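Local coordinates for lipoxygenase (Cyanothece sp., PDB 5EK8), which is a non-heme iron 9R-lipoxygenase with a PLAT domain that oxygenates polyunsaturated fatty acids to their hydroperoxides, at the sodium ion site. Sequence-based numbering; all coordinates share one arbitrary frame.

The sodium ion site. Residues 285, 287-288, 414-420. With NA (sodium ion), chain B.
In this lipoxygenase, whose family is defined by a separate catalytic non-heme iron, a sodium ion sits where the C-terminal end of the short helix 412-415 and the turn after it meet a loop through Asp285. Three backbone carbonyls from one chain stretch and one carboxylate oxygen form the packed half of the shell. Val414 O, at the helix end, is 2.4 Å from NA. Gly417 O follows at 2.6 Å from NA, and Leu419 O, further along the turn, at 2.7 Å from NA. Asp285 brings OD1 from the other loop to 2.5 Å from NA. This oxygen stands well away from Val414 O (140° at the ion) but crowds Gly417 O (67°), so it extends the same half-shell.

The first torsion of Asp285 wedges CG between the two main-chain branches (chi1 66°), turning OD1 to the ion and OD2 to the 287-288 backbone. Hydrogen bonds on both oxygens fix the carboxylate's rotation. The syn lone pair of Asp285 OD1 accepts from His288 ND1 over 2.8 Å, nearly straight and almost within the imidazole plane, so OD1 serves metal and ring together. Asp285 OD2 takes the backbone N of His288 on its syn side at 2.8 Å, almost linearly, and the amide of Glu287 on its anti side with a more bent approach. The imidazole has Glu287 CB over the centre of one face and Asn416 O above the rim of the other. Replacing Asp285 by an alanine would probably weaken ion binding and loosen this second shell, since the OD1 ligand and the acceptors for His288 and Glu287 would go.

The opposite hemisphere is loose. Thr415 O, at its border, lies 3.3 Å from NA, a long contact of doubtful weight, and the irregular arrangement suggests unmodelled waters. Glu287 OE1 lies on this side, 4.4 Å from NA, beyond direct bonding, though its charge might favour a cation. The site may be structural, but the ion could come from the crystallisation medium.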
ATOM      1  N   ASP A 285      -2.087  23.426  10.052  1.00 47.13           N
ATOM      2  CA  ASP A 285      -2.995  24.197   9.206  1.00 43.88           C
ATOM      3  C   ASP A 285      -3.700  25.229  10.075  1.00 42.04           C
ATOM      4  O   ASP A 285      -3.511  25.255  11.288  1.00 45.23           O
ATOM      5  CB  ASP A 285      -4.003  23.296   8.458  1.00 48.44           C
ATOM      6  CG  ASP A 285      -4.992  22.572   9.386  1.00 49.05           C
ATOM      7  OD1 ASP A 285      -5.052  21.325   9.317  1.00 48.52           O
ATOM      8  OD2 ASP A 285      -5.738  23.231  10.142  1.00 44.34           O
ATOM      9  N   GLU A 287      -7.021  25.660  10.547  1.00 57.92           N
ATOM     10  CA  GLU A 287      -8.309  25.269  11.119  1.00 58.64           C
ATOM     11  C   GLU A 287      -8.176  24.470  12.419  1.00 55.56           C
ATOM     12  O   GLU A 287      -8.800  24.800  13.428  1.00 56.64           O
ATOM     13  CB  GLU A 287      -9.125  24.453  10.106  1.00 63.56           C
ATOM     14  CG  GLU A 287      -9.383  25.146   8.774  1.00 64.85           C
ATOM     15  CD  GLU A 287      -8.333  24.816   7.720  1.00 64.13           C
ATOM     16  OE1 GLU A 287      -8.013  23.619   7.541  0.75 63.42           O
ATOM     17  OE2 GLU A 287      -7.827  25.756   7.069  1.00 64.07           O
ATOM     18  N   HIS A 288      -7.365  23.417  12.393  1.00 51.18           N
ATOM     19  CA  HIS A 288      -7.332  22.463  13.496  1.00 48.35           C
ATOM     20  C   HIS A 288      -6.281  22.784  14.554  1.00 49.48           C
ATOM     21  O   HIS A 288      -5.353  23.558  14.321  1.00 51.13           O
ATOM     22  CB  HIS A 288      -7.086  21.049  12.961  1.00 47.20           C
ATOM     23  CG  HIS A 288      -7.941  20.690  11.786  1.00 54.41           C
ATOM     24  ND1 HIS A 288      -7.463  20.686  10.494  1.00 57.16           N
ATOM     25  CD2 HIS A 288      -9.243  20.327  11.708  1.00 57.14           C
ATOM     26  CE1 HIS A 288      -8.434  20.333   9.669  1.00 58.27           C
ATOM     27  NE2 HIS A 288      -9.525  20.111  10.381  1.00 57.32           N
ATOM     28  N   VAL A 414      -4.881  14.994   4.437  1.00 51.92           N
ATOM     29  CA  VAL A 414      -4.441  16.383   4.477  1.00 50.35           C
ATOM     30  C   VAL A 414      -5.531  17.291   5.041  1.00 52.84           C
ATOM     31  O   VAL A 414      -5.334  17.953   6.061  1.00 54.82           O
ATOM     32  CB  VAL A 414      -4.044  16.887   3.076  1.00 47.35           C
ATOM     33  CG1 VAL A 414      -3.726  18.377   3.113  1.00 43.70           C
ATOM     34  CG2 VAL A 414      -2.863  16.085   2.529  1.00 45.66           C
ATOM     35  N   THR A 415      -6.676  17.307   4.362  1.00 53.18           N
ATOM     36  CA  THR A 415      -7.827  18.131   4.733  1.00 51.01           C
ATOM     37  C   THR A 415      -8.252  17.950   6.188  1.00 47.62           C
ATOM     38  O   THR A 415      -8.340  18.917   6.941  1.00 48.85           O
ATOM     39  CB  THR A 415      -9.044  17.821   3.824  1.00 64.42           C
ATOM     40  OG1 THR A 415      -8.799  18.313   2.501  1.00 64.76           O
ATOM     41  CG2 THR A 415     -10.309  18.472   4.367  1.00 66.91           C
ATOM     42  N   ASN A 416      -8.518  16.705   6.569  1.00 40.27           N
ATOM     43  CA  ASN A 416      -9.023  16.391   7.901  1.00 41.93           C
ATOM     44  C   ASN A 416      -7.915  16.328   8.947  1.00 44.17           C
ATOM     45  O   ASN A 416      -8.177  16.452  10.142  1.00 43.45           O
ATOM     46  CB  ASN A 416      -9.790  15.061   7.883  1.00 42.39           C
ATOM     47  CG  ASN A 416     -11.181  15.183   7.275  1.00 41.70           C
ATOM     48  OD1 ASN A 416     -11.565  16.226   6.755  1.00 39.99           O
ATOM     49  ND2 ASN A 416     -11.934  14.102   7.334  1.00 47.12           N
ATOM     50  N   GLY A 417      -6.680  16.123   8.493  1.00 46.48           N
ATOM     51  CA  GLY A 417      -5.525  16.133   9.373  1.00 37.30           C
ATOM     52  C   GLY A 417      -5.158  17.546   9.794  1.00 37.16           C
ATOM     53  O   GLY A 417      -5.438  18.510   9.070  1.00 35.58           O
ATOM     54  N   PRO A 418      -4.514  17.677  10.967  1.00 35.54           N
ATOM     55  CA  PRO A 418      -4.152  18.967  11.570  1.00 36.34           C
ATOM     56  C   PRO A 418      -2.980  19.657  10.872  1.00 40.15           C
ATOM     57  O   PRO A 418      -2.626  20.789  11.212  1.00 44.87           O
ATOM     58  CB  PRO A 418      -3.767  18.579  12.996  1.00 34.52           C
ATOM     59  CG  PRO A 418      -3.210  17.204  12.843  1.00 33.39           C
ATOM     60  CD  PRO A 418      -4.030  16.541  11.774  1.00 32.02           C
ATOM     61  N   LEU A 419      -2.380  18.978   9.905  1.00 39.32           N
ATOM     62  CA  LEU A 419      -1.214  19.517   9.225  1.00 38.76           C
ATOM     63  C   LEU A 419      -1.551  20.031   7.839  1.00 42.00           C
ATOM     64  O   LEU A 419      -2.597  19.709   7.279  1.00 44.62           O
ATOM     65  CB  LEU A 419      -0.120  18.455   9.128  1.00 38.29           C
ATOM     66  CG  LEU A 419       0.360  17.921  10.478  1.00 40.69           C
ATOM     67  CD1 LEU A 419       1.517  16.947  10.287  1.00 41.58           C
ATOM     68  CD2 LEU A 419       0.746  19.071  11.402  1.00 37.29           C
ATOM     69  N   THR A 420      -0.649  20.837   7.295  1.00 43.98           N
ATOM     70  CA  THR A 420      -0.706  21.214   5.894  1.00 42.77           C
ATOM     71  C   THR A 420      -0.257  20.015   5.064  1.00 40.16           C
ATOM     72  O   THR A 420       0.174  18.999   5.614  1.00 40.50           O
ATOM     73  CB  THR A 420       0.188  22.431   5.593  1.00 39.96           C
ATOM     74  OG1 THR A 420       1.564  22.058   5.724  1.00 39.71           O
ATOM     75  CG2 THR A 420      -0.121  23.571   6.551  1.00 30.60           C
TER
HETATM   76 NA    NA B 702      -5.245  20.191   7.050  1.00 38.93          NA